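Local atomic coordinates of type I polyketide synthase PikAII (Streptomyces venezuelae, PDB entry 3QP9), a protein that carries a C2-type ketoreductase domain of a modular polyketide synthase, a class that probably epimerises the alpha-carbon of the growing chain rather than reducing its ketone. Residues R231-A236 against T507-L512; D26-R31 against I488-W493; L279-T284 against A317-C322. All blocks are in the same frame, centred on the assembly; numbering follows the deposited sequence.

In the fold
Contacts 1 and 2 lie side by side, their centres about 12 Å apart, where strands 227-235 and 29-36 are neighbours: the backbone of Val234 bonds to that of Arg31, and Ala236 O takes the NE of Arg29. Along the chain their segments alternate (26-31, 231-236, 488-493, 507-512), so the N-terminal strand, the last strand of the N-terminal half and the C-terminal stretch all meet here, consistent with a join between the two subdomains of a modular ketoreductase. Contact 3, whose segments fall between 231-236 and 488-493, is at the far edge of the Rossmann-type second half, with its centre about 39 Å from that of contact 1 and about 31 Å from that of contact 2.

Contact 1 of 3, residues R231-A236 against T507-L512; sequences RRLVRA and TLLADL
The guanidinium of Arg232 has Thr507 O over one face, 3.1 Å above its plane and toward the rim, while the carboxyl carbon of Asp511 and a water sit near the plane at its edge. Also in that plane, Arg232 NH2 bonds back to the Arg231 carbonyl O at 3.1 Å, from above the carbonyl plane. A bend at chi2 (-61°) turns the Arg232 side chain, which starts out away from 507-512, back toward that segment. The salt bridge from Arg232 NE to Asp511 OD2 is long (3.4 Å) and weak; the same water links Arg232 NH1 to Asp511 OD1, and Glu218 takes NH1 and the Thr507 hydroxyl. All this ties strand 227-235, at the end of the N-terminal half of the ketoreductase, to the C-terminal loop after helix 493-501, which runs through two type I turns, Thr507 to Ala510 and Leu509 to Leu512. One direct backbone bond joins the two, Leu233 N to Leu508 O at 3.0 Å, and a second water bridges Leu233 O, Leu508 O and Asp511 N. Leu508 CD1 lies alongside Arg231, 3.5 Å from Arg231 NH2, the guanidinium bonding onward to Ile406 O. On the apolar side, Leu233 CD2 meets Leu509 CD2 at 4.0 Å, near Trp407 and Trp493. Leu512 CD1 touches Arg235 CG at 3.7 Å, the side chains crossing at about a right angle; Arg235 reaches on to Glu514.

Contact 2 of 3, residues D26-R31 against I488-W493; sequences DSWRYR and IADVDW
This is a strand-end contact in which aromatic side chains do most of the work: the start of strand 29-36 meets the chain leaving strand 485-488, which runs parallel to strand 435-441 of the Rossmann-type half of the ketoreductase and antiparallel to strand 29-36. Arg29 and Ile488 form a non-hydrogen-bonded antiparallel pair. One residue on, Ala489 N donates to Trp28 O at 3.0 Å, in the carbonyl plane and on a lone pair. The chains then part, and from there side chains and water make the contact.

Asp490 CB lies over one face of the Trp28 indole as a CH-pi contact, 3.9 Å from the centroid of the five-membered ring. With CG anti to the backbone N, the carboxylate of Asp490 lies over the same face near Trp28 NE1, its plane 26° from that of the ring. NE1 does not bond to it directly; a water in the ring plane accepts from NE1 and donates to Asp490 OD2. At the edge of the indole, near its plane, Trp28 CE3 of the six-membered ring packs on Ile488 CG2 at 3.9 Å, and Thr470 and Ala474 of helix 468-481 adjoin the pair.

Farther out, Trp493, the first residue of helix 493-501, turns its edge to the face of Tyr30 in an offset T-shaped stack, the planes 72° apart. Val491 CG1 sits over the centre of one Trp493 face. Four bonds grip a second water: it donates to Ser27 O and Ala489 O and accepts from Val491 N and the Tyr30 hydroxyl. Tyr30 OH, donating to that water, in turn accepts from Trp493 NE1 at 2.9 Å, close to the indole plane and nearly straight at 163°.

Contact 3 of 3, residues L279-T284 against A317-C322; sequences LLLHTT and ATVVTC
Strands 279-283 and 317-321 run parallel in register, Leu279 beside Ala317 through His282 beside Val320, with axes 4.7 Å apart and directions 28° apart. Leu279 O, Thr318 O, Leu281 O and Val320 O accept in turn from Thr318 N, Leu281 N, Val320 N and Thr283 N. On one face Leu281 CD1 packs against Ala317 CB and Val319 CG2; on the other, Leu280 CD1 touches Thr318 CG2 at 3.5 Å and Val320 CG2 at 4.0 Å. Near the C-terminal ends, polar groups take over. His282, its ring swung beside its own carbonyl carbon (chi1 155°), reaches across with NE2 to bond Cys322 O at 2.7 Å, nearly in the ring plane. Cys322 N nearby is buried without a partner in the model. Thr321 OG1 donates to Thr283 OG1 at 3.1 Å. Strands 278-283 and 316-321 are the second and third strands of the Rossmann fold, joined by a beta-alpha-beta crossover through helix 304-313. That helix covers the Leu281, Ala317 and Val319 side, helix 327-335 touches Leu280 on the other and also Cys322, strand 253-256 flanks 279-283, and 316-321 is the outermost strand at this end of the sheet, within this chain.

Contact 1 of 3, residues R231-A236 against T507-L512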
loop_
_atom_site.group_PDB
_atom_site.type_symbol
_atom_site.label_atom_id
_atom_site.label_comp_id
_atom_site.label_asym_id
_atom_site.label_seq_id
_atom_site.Cartn_x
_atom_site.Cartn_y
_atom_site.Cartn_z
ATOM N N ARG A 231 -10.931 -5.315 8.077
ATOM C CA ARG A 231 -10.829 -4.547 6.828
ATOM C C ARG A 231 -11.877 -4.903 5.767
ATOM O O ARG A 231 -12.121 -6.121 5.438
ATOM C CB ARG A 231 -9.417 -4.723 6.257
ATOM C CG ARG A 231 -9.043 -3.714 5.102
ATOM C CD ARG A 231 -7.464 -3.639 5.054
ATOM N NE ARG A 231 -7.041 -2.803 3.886
ATOM C CZ ARG A 231 -6.942 -3.226 2.619
ATOM N NH1 ARG A 231 -6.509 -2.362 1.666
ATOM N NH2 ARG A 231 -7.389 -4.415 2.240
ATOM N N ARG A 232 -12.477 -3.880 5.211
ATOM C CA ARG A 232 -13.590 -4.068 4.241
ATOM C C ARG A 232 -13.424 -3.069 3.109
ATOM O O ARG A 232 -13.165 -1.896 3.385
ATOM C CB ARG A 232 -14.959 -3.743 4.996
ATOM C CG ARG A 232 -15.378 -4.786 6.031
ATOM C CD ARG A 232 -15.596 -6.201 5.332
ATOM N NE ARG A 232 -16.170 -7.159 6.314
ATOM C CZ ARG A 232 -15.436 -7.944 7.082
ATOM N NH1 ARG A 232 -16.004 -8.798 7.907
ATOM N NH2 ARG A 232 -14.110 -7.861 7.005
ATOM N N LEU A 233 -13.592 -3.481 1.862
ATOM C CA LEU A 233 -13.797 -2.546 0.741
ATOM C C LEU A 233 -15.269 -2.276 0.551
ATOM O O LEU A 233 -16.050 -3.196 0.385
ATOM C CB LEU A 233 -13.179 -3.150 -0.526
ATOM C CG LEU A 233 -13.306 -2.215 -1.734
ATOM C CD1 LEU A 233 -12.151 -1.193 -1.486
ATOM C CD2 LEU A 233 -13.046 -3.103 -2.969
ATOM N N VAL A 234 -15.688 -1.021 0.695
ATOM C CA VAL A 234 -17.067 -0.678 0.533
ATOM C C VAL A 234 -17.259 0.426 -0.520
ATOM O O VAL A 234 -16.329 1.174 -0.877
ATOM C CB VAL A 234 -17.720 -0.191 1.914
ATOM C CG1 VAL A 234 -17.630 -1.379 3.006
ATOM C CG2 VAL A 234 -17.078 1.076 2.342
ATOM N N ARG A 235 -18.493 0.613 -0.983
ATOM C CA ARG A 235 -18.747 1.764 -1.878
ATOM C C ARG A 235 -18.617 3.056 -1.131
ATOM O O ARG A 235 -19.034 3.188 0.035
ATOM C CB ARG A 235 -20.185 1.739 -2.456
ATOM C CG ARG A 235 -20.270 0.799 -3.590
ATOM C CD ARG A 235 -21.549 0.868 -4.405
ATOM N NE ARG A 235 -21.476 -0.274 -5.315
ATOM C CZ ARG A 235 -20.814 -0.293 -6.461
ATOM N NH1 ARG A 235 -20.786 -1.425 -7.204
ATOM N NH2 ARG A 235 -20.202 0.815 -6.866
ATOM N N ALA A 236 -18.000 4.005 -1.781
ATOM C CA ALA A 236 -17.873 5.345 -1.255
ATOM C C ALA A 236 -18.687 6.313 -2.111
ATOM O O ALA A 236 -18.143 7.240 -2.684
ATOM C CB ALA A 236 -16.400 5.771 -1.226
ATOM N N THR A 507 -12.832 -12.093 3.447
ATOM C CA THR A 507 -14.023 -11.338 3.876
ATOM C C THR A 507 -13.920 -9.874 3.483
ATOM O O THR A 507 -14.792 -9.016 3.837
ATOM C CB THR A 507 -14.146 -11.341 5.393
ATOM O OG1 THR A 507 -12.892 -10.891 5.958
ATOM C CG2 THR A 507 -14.523 -12.735 5.988
ATOM N N LEU A 508 -12.893 -9.507 2.730
ATOM C CA LEU A 508 -12.708 -8.124 2.296
ATOM C C LEU A 508 -13.918 -7.543 1.538
ATOM O O LEU A 508 -14.239 -6.350 1.631
ATOM C CB LEU A 508 -11.428 -8.024 1.402
ATOM C CG LEU A 508 -11.063 -6.578 1.096
ATOM C CD1 LEU A 508 -10.634 -5.608 2.341
ATOM C CD2 LEU A 508 -10.144 -6.412 -0.101
ATOM N N LEU A 509 -14.605 -8.378 0.775
ATOM C CA LEU A 509 -15.745 -7.895 -0.018
ATOM C C LEU A 509 -17.105 -8.257 0.645
ATOM O O LEU A 509 -18.120 -8.189 -0.012
ATOM C CB LEU A 509 -15.666 -8.642 -1.404
ATOM C CG LEU A 509 -14.345 -8.519 -2.108
ATOM C CD1 LEU A 509 -14.343 -9.223 -3.486
ATOM C CD2 LEU A 509 -14.038 -6.941 -2.256
ATOM N N ALA A 510 -17.128 -8.606 1.928
ATOM C CA ALA A 510 -18.339 -9.101 2.608
ATOM C C ALA A 510 -19.398 -8.041 2.694
ATOM O O ALA A 510 -20.572 -8.360 2.784
ATOM C CB ALA A 510 -17.978 -9.631 4.037
ATOM N N ASP A 511 -18.967 -6.789 2.680
ATOM C CA ASP A 511 -19.888 -5.690 2.947
ATOM C C ASP A 511 -20.106 -4.823 1.650
ATOM O O ASP A 511 -20.443 -3.644 1.659
ATOM C CB ASP A 511 -19.405 -4.890 4.185
ATOM C CG ASP A 511 -19.421 -5.735 5.543
ATOM O OD1 ASP A 511 -19.895 -6.893 5.658
ATOM O OD2 ASP A 511 -18.897 -5.180 6.515
ATOM N N LEU A 512 -19.857 -5.421 0.506
ATOM C CA LEU A 512 -20.089 -4.758 -0.735
ATOM C C LEU A 512 -21.135 -5.558 -1.532
ATOM O O LEU A 512 -20.817 -6.599 -2.107
ATOM C CB LEU A 512 -18.750 -4.678 -1.500
ATOM C CG LEU A 512 -18.667 -3.964 -2.846
ATOM C CD1 LEU A 512 -19.182 -2.611 -2.546
ATOM C CD2 LEU A 512 -17.172 -3.853 -3.267
HETATM O O HOH W 1 -10.536 -8.510 5.171
HETATM O O HOH W 2 -18.847 -8.504 7.403
HETATM O O HOH W 3 -16.710 -5.314 2.146
HETATM O O HOH W 4 -20.618 -1.176 0.049
#

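Contact 2 of 3, residues D26-R31 against I488-W493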
loop_
_atom_site.group_PDB
_atom_site.type_symbol
_atom_site.label_atom_id
_atom_site.label_comp_id
_atom_site.label_asym_id
_atom_site.label_seq_id
_atom_site.Cartn_x
_atom_site.Cartn_y
_atom_site.Cartn_z
ATOM N N ASP A 26 -19.523 7.609 -10.878
ATOM C CA ASP A 26 -19.807 7.672 -9.460
ATOM C C ASP A 26 -19.978 6.246 -8.912
ATOM O O ASP A 26 -19.919 6.012 -7.721
ATOM C CB ASP A 26 -20.950 8.633 -9.125
ATOM C CG ASP A 26 -20.639 9.446 -7.879
ATOM O OD1 ASP A 26 -20.256 10.661 -7.996
ATOM O OD2 ASP A 26 -20.710 8.839 -6.781
ATOM N N SER A 27 -20.144 5.273 -9.790
ATOM C CA SER A 27 -20.188 3.910 -9.321
ATOM C C SER A 27 -18.779 3.326 -9.375
ATOM O O SER A 27 -18.607 2.169 -9.109
ATOM C CB SER A 27 -21.150 3.045 -10.156
ATOM O OG SER A 27 -20.615 2.982 -11.485
ATOM N N TRP A 28 -17.756 4.132 -9.663
ATOM C CA TRP A 28 -16.358 3.639 -9.563
ATOM C C TRP A 28 -15.693 3.956 -8.200
ATOM O O TRP A 28 -14.546 3.601 -8.027
ATOM C CB TRP A 28 -15.459 4.275 -10.658
ATOM C CG TRP A 28 -15.874 4.007 -12.062
ATOM C CD1 TRP A 28 -16.851 3.177 -12.498
ATOM C CD2 TRP A 28 -15.227 4.513 -13.224
ATOM N NE1 TRP A 28 -16.917 3.232 -13.869
ATOM C CE2 TRP A 28 -15.891 3.984 -14.340
ATOM C CE3 TRP A 28 -14.181 5.420 -13.430
ATOM C CZ2 TRP A 28 -15.515 4.296 -15.679
ATOM C CZ3 TRP A 28 -13.797 5.712 -14.763
ATOM C CH2 TRP A 28 -14.467 5.125 -15.859
ATOM N N ARG A 29 -16.369 4.698 -7.301
ATOM C CA ARG A 29 -15.739 5.080 -6.035
ATOM C C ARG A 29 -15.883 4.068 -4.915
ATOM O O ARG A 29 -16.985 3.646 -4.601
ATOM C CB ARG A 29 -16.309 6.460 -5.549
ATOM C CG ARG A 29 -16.113 7.579 -6.501
ATOM C CD ARG A 29 -17.007 8.844 -6.008
ATOM N NE ARG A 29 -16.824 9.033 -4.561
ATOM C CZ ARG A 29 -15.763 9.637 -4.005
ATOM N NH1 ARG A 29 -15.683 9.774 -2.682
ATOM N NH2 ARG A 29 -14.837 10.244 -4.765
ATOM N N TYR A 30 -14.730 3.607 -4.340
ATOM C CA TYR A 30 -14.700 2.634 -3.227
ATOM C C TYR A 30 -13.820 3.181 -2.188
ATOM O O TYR A 30 -13.017 4.106 -2.481
ATOM C CB TYR A 30 -14.164 1.231 -3.663
ATOM C CG TYR A 30 -15.046 0.668 -4.757
ATOM C CD1 TYR A 30 -14.815 1.003 -6.091
ATOM C CD2 TYR A 30 -16.191 -0.016 -4.445
ATOM C CE1 TYR A 30 -15.659 0.543 -7.153
ATOM C CE2 TYR A 30 -17.041 -0.542 -5.514
ATOM C CZ TYR A 30 -16.750 -0.198 -6.828
ATOM O OH TYR A 30 -17.573 -0.669 -7.805
ATOM N N ARG A 31 -13.906 2.647 -0.974
ATOM C CA ARG A 31 -12.867 3.051 -0.003
ATOM C C ARG A 31 -12.705 1.953 0.949
ATOM O O ARG A 31 -13.593 1.060 1.068
ATOM C CB ARG A 31 -13.359 4.325 0.765
ATOM C CG ARG A 31 -14.785 4.163 1.453
ATOM C CD ARG A 31 -15.113 5.173 2.665
ATOM N NE ARG A 31 -16.534 5.478 2.623
ATOM C CZ ARG A 31 -17.513 4.916 3.325
ATOM N NH1 ARG A 31 -18.753 5.305 3.083
ATOM N NH2 ARG A 31 -17.308 4.030 4.275
ATOM N N ILE A 488 -10.602 4.201 -7.242
ATOM C CA ILE A 488 -11.430 4.470 -8.397
ATOM C C ILE A 488 -11.190 3.275 -9.324
ATOM O O ILE A 488 -10.120 3.126 -9.854
ATOM C CB ILE A 488 -10.989 5.721 -9.040
ATOM C CG1 ILE A 488 -11.160 6.855 -7.991
ATOM C CG2 ILE A 488 -11.957 6.039 -10.311
ATOM C CD1 ILE A 488 -10.848 8.201 -8.559
ATOM N N ALA A 489 -12.227 2.503 -9.570
ATOM C CA ALA A 489 -12.078 1.310 -10.372
ATOM C C ALA A 489 -13.440 0.911 -11.001
ATOM O O ALA A 489 -14.499 1.165 -10.411
ATOM C CB ALA A 489 -11.495 0.196 -9.472
ATOM N N ASP A 490 -13.418 0.399 -12.235
ATOM C CA ASP A 490 -14.620 -0.005 -12.937
ATOM C C ASP A 490 -14.587 -1.520 -12.848
ATOM O O ASP A 490 -13.808 -2.157 -13.572
ATOM C CB ASP A 490 -14.554 0.489 -14.424
ATOM C CG ASP A 490 -15.837 0.159 -15.198
ATOM O OD1 ASP A 490 -16.682 -0.583 -14.647
ATOM O OD2 ASP A 490 -16.034 0.642 -16.333
ATOM N N VAL A 491 -15.412 -2.081 -11.951
ATOM C CA VAL A 491 -15.365 -3.473 -11.577
ATOM C C VAL A 491 -16.769 -4.090 -11.808
ATOM O O VAL A 491 -17.783 -3.532 -11.355
ATOM C CB VAL A 491 -14.965 -3.639 -10.072
ATOM C CG1 VAL A 491 -14.619 -5.131 -9.817
ATOM C CG2 VAL A 491 -13.744 -2.777 -9.677
ATOM N N ASP A 492 -16.843 -5.167 -12.593
ATOM C CA ASP A 492 -18.014 -6.053 -12.600
ATOM C C ASP A 492 -17.768 -7.080 -11.484
ATOM O O ASP A 492 -17.078 -8.065 -11.687
ATOM C CB ASP A 492 -18.148 -6.754 -13.972
ATOM C CG ASP A 492 -19.226 -7.840 -14.003
ATOM O OD1 ASP A 492 -20.086 -8.021 -13.087
ATOM O OD2 ASP A 492 -19.181 -8.587 -14.989
ATOM N N TRP A 493 -18.376 -6.833 -10.325
ATOM C CA TRP A 493 -18.214 -7.684 -9.153
ATOM C C TRP A 493 -18.694 -9.131 -9.333
ATOM O O TRP A 493 -18.184 -10.015 -8.691
ATOM C CB TRP A 493 -18.885 -7.004 -7.912
ATOM C CG TRP A 493 -18.193 -5.698 -7.595
ATOM C CD1 TRP A 493 -18.645 -4.432 -7.810
ATOM C CD2 TRP A 493 -16.872 -5.567 -7.065
ATOM N NE1 TRP A 493 -17.721 -3.517 -7.402
ATOM C CE2 TRP A 493 -16.611 -4.181 -6.946
ATOM C CE3 TRP A 493 -15.904 -6.499 -6.608
ATOM C CZ2 TRP A 493 -15.387 -3.685 -6.454
ATOM C CZ3 TRP A 493 -14.670 -5.995 -6.099
ATOM C CH2 TRP A 493 -14.450 -4.618 -6.003
HETATM O O HOH W 5 -16.758 -0.021 -10.333
HETATM O O HOH W 6 -18.466 1.947 -16.303
#

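Contact 3 of 3, residues L279-T284 against A317-C322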
loop_
_atom_site.group_PDB
_atom_site.type_symbol
_atom_site.label_atom_id
_atom_site.label_comp_id
_atom_site.label_asym_id
_atom_site.label_seq_id
_atom_site.Cartn_x
_atom_site.Cartn_y
_atom_site.Cartn_z
ATOM N N LEU A 279 1.936 25.420 -15.365
ATOM C CA LEU A 279 2.179 24.015 -15.212
ATOM C C LEU A 279 3.692 23.737 -15.190
ATOM O O LEU A 279 4.462 24.302 -15.957
ATOM C CB LEU A 279 1.516 23.209 -16.352
ATOM C CG LEU A 279 -0.013 23.137 -16.242
ATOM C CD1 LEU A 279 -0.671 22.525 -17.544
ATOM C CD2 LEU A 279 -0.411 22.341 -14.949
ATOM N N LEU A 280 4.100 22.847 -14.292
ATOM C CA LEU A 280 5.476 22.458 -14.243
ATOM C C LEU A 280 5.443 20.968 -14.528
ATOM O O LEU A 280 4.776 20.246 -13.839
ATOM C CB LEU A 280 6.074 22.745 -12.847
ATOM C CG LEU A 280 7.518 22.175 -12.707
ATOM C CD1 LEU A 280 8.429 22.751 -13.801
ATOM C CD2 LEU A 280 7.981 22.603 -11.378
ATOM N N LEU A 281 6.140 20.528 -15.553
ATOM C CA LEU A 281 6.014 19.163 -16.025
ATOM C C LEU A 281 7.359 18.498 -15.784
ATOM O O LEU A 281 8.359 18.945 -16.342
ATOM C CB LEU A 281 5.722 19.121 -17.541
ATOM C CG LEU A 281 4.464 19.867 -17.978
ATOM C CD1 LEU A 281 4.328 19.662 -19.402
ATOM C CD2 LEU A 281 3.237 19.319 -17.248
ATOM N N HIS A 282 7.381 17.422 -14.987
ATOM C CA HIS A 282 8.635 16.679 -14.720
ATOM C C HIS A 282 8.607 15.428 -15.573
ATOM O O HIS A 282 7.509 14.817 -15.760
ATOM C CB HIS A 282 8.760 16.329 -13.239
ATOM C CG HIS A 282 9.612 15.136 -12.991
ATOM N ND1 HIS A 282 9.175 13.851 -13.249
ATOM C CD2 HIS A 282 10.911 15.039 -12.648
ATOM C CE1 HIS A 282 10.158 13.005 -12.997
ATOM N NE2 HIS A 282 11.220 13.706 -12.624
ATOM N N THR A 283 9.759 15.099 -16.164
ATOM C CA THR A 283 9.941 13.820 -16.846
ATOM C C THR A 283 11.083 13.021 -16.283
ATOM O O THR A 283 12.097 13.556 -15.857
ATOM C CB THR A 283 10.141 13.874 -18.379
ATOM O OG1 THR A 283 11.413 14.469 -18.681
ATOM C CG2 THR A 283 9.001 14.652 -19.022
ATOM N N THR A 284 10.882 11.719 -16.303
ATOM C CA THR A 284 11.819 10.783 -15.719
ATOM C C THR A 284 12.955 10.646 -16.693
ATOM O O THR A 284 12.713 10.499 -17.897
ATOM C CB THR A 284 11.132 9.453 -15.536
ATOM O OG1 THR A 284 9.785 9.695 -15.092
ATOM C CG2 THR A 284 11.881 8.605 -14.494
ATOM N N ALA A 317 3.508 26.254 -19.575
ATOM C CA ALA A 317 4.109 25.049 -19.024
ATOM C C ALA A 317 5.617 25.094 -19.336
ATOM O O ALA A 317 6.060 25.543 -20.396
ATOM C CB ALA A 317 3.525 23.803 -19.595
ATOM N N THR A 318 6.370 24.611 -18.382
ATOM C CA THR A 318 7.770 24.427 -18.560
ATOM C C THR A 318 8.099 22.969 -18.224
ATOM O O THR A 318 7.330 22.298 -17.531
ATOM C CB THR A 318 8.386 25.472 -17.697
ATOM O OG1 THR A 318 9.209 26.336 -18.486
ATOM C CG2 THR A 318 8.989 25.018 -16.414
ATOM N N VAL A 319 9.206 22.456 -18.763
ATOM C CA VAL A 319 9.504 21.025 -18.621
ATOM C C VAL A 319 10.845 20.898 -17.931
ATOM O O VAL A 319 11.772 21.574 -18.350
ATOM C CB VAL A 319 9.606 20.305 -19.968
ATOM C CG1 VAL A 319 10.055 18.863 -19.766
ATOM C CG2 VAL A 319 8.297 20.365 -20.723
ATOM N N VAL A 320 10.929 20.059 -16.879
ATOM C CA VAL A 320 12.179 19.824 -16.159
ATOM C C VAL A 320 12.463 18.291 -16.066
ATOM O O VAL A 320 11.544 17.466 -16.062
ATOM C CB VAL A 320 12.178 20.463 -14.736
ATOM C CG1 VAL A 320 13.432 20.026 -13.991
ATOM C CG2 VAL A 320 12.189 21.978 -14.803
ATOM N N THR A 321 13.733 17.914 -16.022
ATOM C CA THR A 321 14.084 16.508 -15.998
ATOM C C THR A 321 15.090 16.219 -14.906
ATOM O O THR A 321 16.166 16.788 -14.883
ATOM C CB THR A 321 14.665 16.075 -17.371
ATOM O OG1 THR A 321 13.755 16.490 -18.396
ATOM C CG2 THR A 321 14.850 14.556 -17.434
ATOM N N CYS A 322 14.753 15.290 -14.019
ATOM C CA CYS A 322 15.662 14.852 -12.934
ATOM C C CYS A 322 15.048 13.671 -12.187
ATOM O O CYS A 322 13.861 13.343 -12.388
ATOM C CB CYS A 322 15.966 15.959 -11.956
ATOM S SG CYS A 322 14.456 16.450 -11.106
#